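Local coordinates for glutaredoxin-like protein NrdH (Escherichia coli, PDB 1H75) that probably carries electrons to the NrdEF ribonucleotide reductase through a redox-active disulfide, as a glutaredoxin-family protein, at residues R19-R24 and N70-A75. Residues are numbered along the deposited sequence; the frame is centred on the assembly and turned at random.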
loop_
_atom_site.group_PDB
_atom_site.type_symbol
_atom_site.label_atom_id
_atom_site.label_comp_id
_atom_site.label_asym_id
_atom_site.label_seq_id
_atom_site.Cartn_x
_atom_site.Cartn_y
_atom_site.Cartn_z
ATOM N N ARG A 19 -4.214 5.595 -7.230
ATOM C CA ARG A 19 -5.317 6.355 -7.806
ATOM C C ARG A 19 -6.541 6.340 -6.884
ATOM O O ARG A 19 -7.211 7.359 -6.710
ATOM C CB ARG A 19 -5.700 5.763 -9.166
ATOM C CG ARG A 19 -6.901 6.429 -9.840
ATOM C CD ARG A 19 -6.527 7.739 -10.525
ATOM N NE ARG A 19 -6.043 8.746 -9.587
ATOM C CZ ARG A 19 -5.780 10.008 -9.918
ATOM N NH1 ARG A 19 -5.959 10.416 -11.172
ATOM N NH2 ARG A 19 -5.323 10.858 -9.006
ATOM N N ALA A 20 -6.836 5.180 -6.306
ATOM C CA ALA A 20 -7.989 5.048 -5.415
ATOM C C ALA A 20 -7.806 5.924 -4.184
ATOM O O ALA A 20 -8.763 6.568 -3.708
ATOM C CB ALA A 20 -8.171 3.594 -5.001
ATOM N N MET A 21 -6.590 5.944 -3.652
ATOM C CA MET A 21 -6.336 6.771 -2.475
ATOM C C MET A 21 -6.431 8.260 -2.832
ATOM O O MET A 21 -6.975 9.059 -2.066
ATOM C CB MET A 21 -4.972 6.433 -1.897
ATOM C CG MET A 21 -4.958 5.012 -1.357
ATOM S SD MET A 21 -3.743 4.824 -0.057
ATOM C CE MET A 21 -3.838 3.033 0.267
ATOM N N GLU A 22 -5.906 8.631 -3.994
ATOM C CA GLU A 22 -5.967 10.019 -4.421
ATOM C C GLU A 22 -7.415 10.438 -4.658
ATOM O O GLU A 22 -7.797 11.577 -4.363
ATOM C CB GLU A 22 -5.129 10.213 -5.696
ATOM C CG GLU A 22 -3.631 9.969 -5.437
ATOM C CD GLU A 22 -2.778 9.936 -6.701
ATOM O OE1 GLU A 22 -1.550 10.123 -6.566
ATOM O OE2 GLU A 22 -3.308 9.710 -7.809
ATOM N N ASN A 23 -8.224 9.513 -5.169
ATOM C CA ASN A 23 -9.620 9.805 -5.444
ATOM C C ASN A 23 -10.382 10.105 -4.150
ATOM O O ASN A 23 -11.402 10.790 -4.179
ATOM C CB ASN A 23 -10.302 8.641 -6.167
ATOM C CG ASN A 23 -9.923 8.548 -7.632
ATOM O OD1 ASN A 23 -9.304 9.461 -8.177
ATOM N ND2 ASN A 23 -10.307 7.449 -8.280
ATOM N N ARG A 24 -9.869 9.612 -3.026
ATOM C CA ARG A 24 -10.512 9.815 -1.718
ATOM C C ARG A 24 -9.844 10.870 -0.853
ATOM O O ARG A 24 -10.179 11.033 0.330
ATOM C CB ARG A 24 -10.553 8.491 -0.965
ATOM C CG ARG A 24 -11.377 7.412 -1.667
ATOM C CD ARG A 24 -11.023 6.040 -1.105
ATOM N NE ARG A 24 -11.938 4.989 -1.553
ATOM C CZ ARG A 24 -11.987 4.509 -2.789
ATOM N NH1 ARG A 24 -11.172 4.981 -3.725
ATOM N NH2 ARG A 24 -12.858 3.548 -3.087
ATOM N N ASN A 70 -11.203 1.571 1.631
ATOM C CA ASN A 70 -12.331 2.271 2.211
ATOM C C ASN A 70 -12.286 2.281 3.725
ATOM O O ASN A 70 -12.963 3.095 4.350
ATOM C CB ASN A 70 -13.650 1.680 1.709
ATOM C CG ASN A 70 -14.012 2.191 0.339
ATOM O OD1 ASN A 70 -13.484 3.217 -0.111
ATOM N ND2 ASN A 70 -14.915 1.497 -0.337
ATOM N N ARG A 71 -11.482 1.398 4.322
ATOM C CA ARG A 71 -11.370 1.401 5.780
ATOM C C ARG A 71 -10.435 2.506 6.278
ATOM O O ARG A 71 -10.278 2.683 7.483
ATOM C CB ARG A 71 -10.897 0.035 6.287
ATOM C CG ARG A 71 -11.934 -1.053 6.025
ATOM C CD ARG A 71 -11.567 -2.361 6.710
ATOM N NE ARG A 71 -11.378 -2.149 8.140
ATOM C CZ ARG A 71 -10.848 -3.038 8.972
ATOM N NH1 ARG A 71 -10.447 -4.216 8.525
ATOM N NH2 ARG A 71 -10.706 -2.727 10.259
ATOM N N LEU A 72 -9.835 3.245 5.349
ATOM C CA LEU A 72 -8.923 4.335 5.690
ATOM C C LEU A 72 -9.595 5.717 5.791
ATOM O O LEU A 72 -8.911 6.710 6.038
ATOM C CB LEU A 72 -7.797 4.416 4.650
ATOM C CG LEU A 72 -6.999 3.115 4.488
ATOM C CD1 LEU A 72 -5.891 3.333 3.466
ATOM C CD2 LEU A 72 -6.428 2.674 5.831
ATOM N N HIS A 73 -10.910 5.791 5.591
ATOM C CA HIS A 73 -11.590 7.085 5.671
ATOM C C HIS A 73 -11.396 7.642 7.067
ATOM O O HIS A 73 -11.457 6.922 8.059
ATOM C CB HIS A 73 -13.076 6.971 5.297
ATOM C CG HIS A 73 -13.313 6.934 3.817
ATOM N ND1 HIS A 73 -12.963 7.975 2.986
ATOM C CD2 HIS A 73 -13.826 5.967 3.015
ATOM C CE1 HIS A 73 -13.243 7.652 1.737
ATOM N NE2 HIS A 73 -13.767 6.440 1.729
ATOM N N PRO A 74 -11.164 8.948 7.158
ATOM C CA PRO A 74 -10.942 9.540 8.478
ATOM C C PRO A 74 -12.110 9.563 9.457
ATOM O O PRO A 74 -13.264 9.726 9.082
ATOM C CB PRO A 74 -10.416 10.941 8.144
ATOM C CG PRO A 74 -11.136 11.280 6.872
ATOM C CD PRO A 74 -11.096 9.956 6.084
ATOM N N ALA A 75 -11.778 9.388 10.729
ATOM C CA ALA A 75 -12.780 9.431 11.790
ATOM C C ALA A 75 -13.159 10.899 12.022
ATOM O O ALA A 75 -12.408 11.807 11.656
ATOM C CB ALA A 75 -12.207 8.828 13.069
#
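At the C-terminal end of helix 12-23, R24 reaches across to N70 in the 3-10 turn 70-72 after helix 66-69, and to H73 just beyond it. The R24 side chain runs extended from CG to NE (chi2 163°, chi3 170°), which carries its guanidinium to the amide of N70. There NE gives a hydrogen bond to OD1 of N70 (2.8 Å), OD1 meeting the guanidinium at its rim, close to the plane of the group; NH2 adds a weak second bond to the same OD1 (3.1 Å). NH1 turns back to A20 O (2.9 Å), approaching from above the carbonyl plane, so the guanidinium is tied to both segments. In this thioredoxin-like fold, C11 immediately precedes helix 12-23 and C14 sits in its first turn, a pair probably redox-active as in relatives; the contact joins the helix's far end to the C-terminal tail. CE1 of H73 lies against the R24 stem, 3.9 Å from CG, while the imidazole also packs edge-to-face with F26. With an alanine at R24, N70 OD1 and A20 O would probably lose these guanidinium donors, and H73 CE1 its contacts with CG and CD. Deeper in, M21 CE touches L72 CD1 (3.8 Å) over strand 3-7, where both side chains rest on I3.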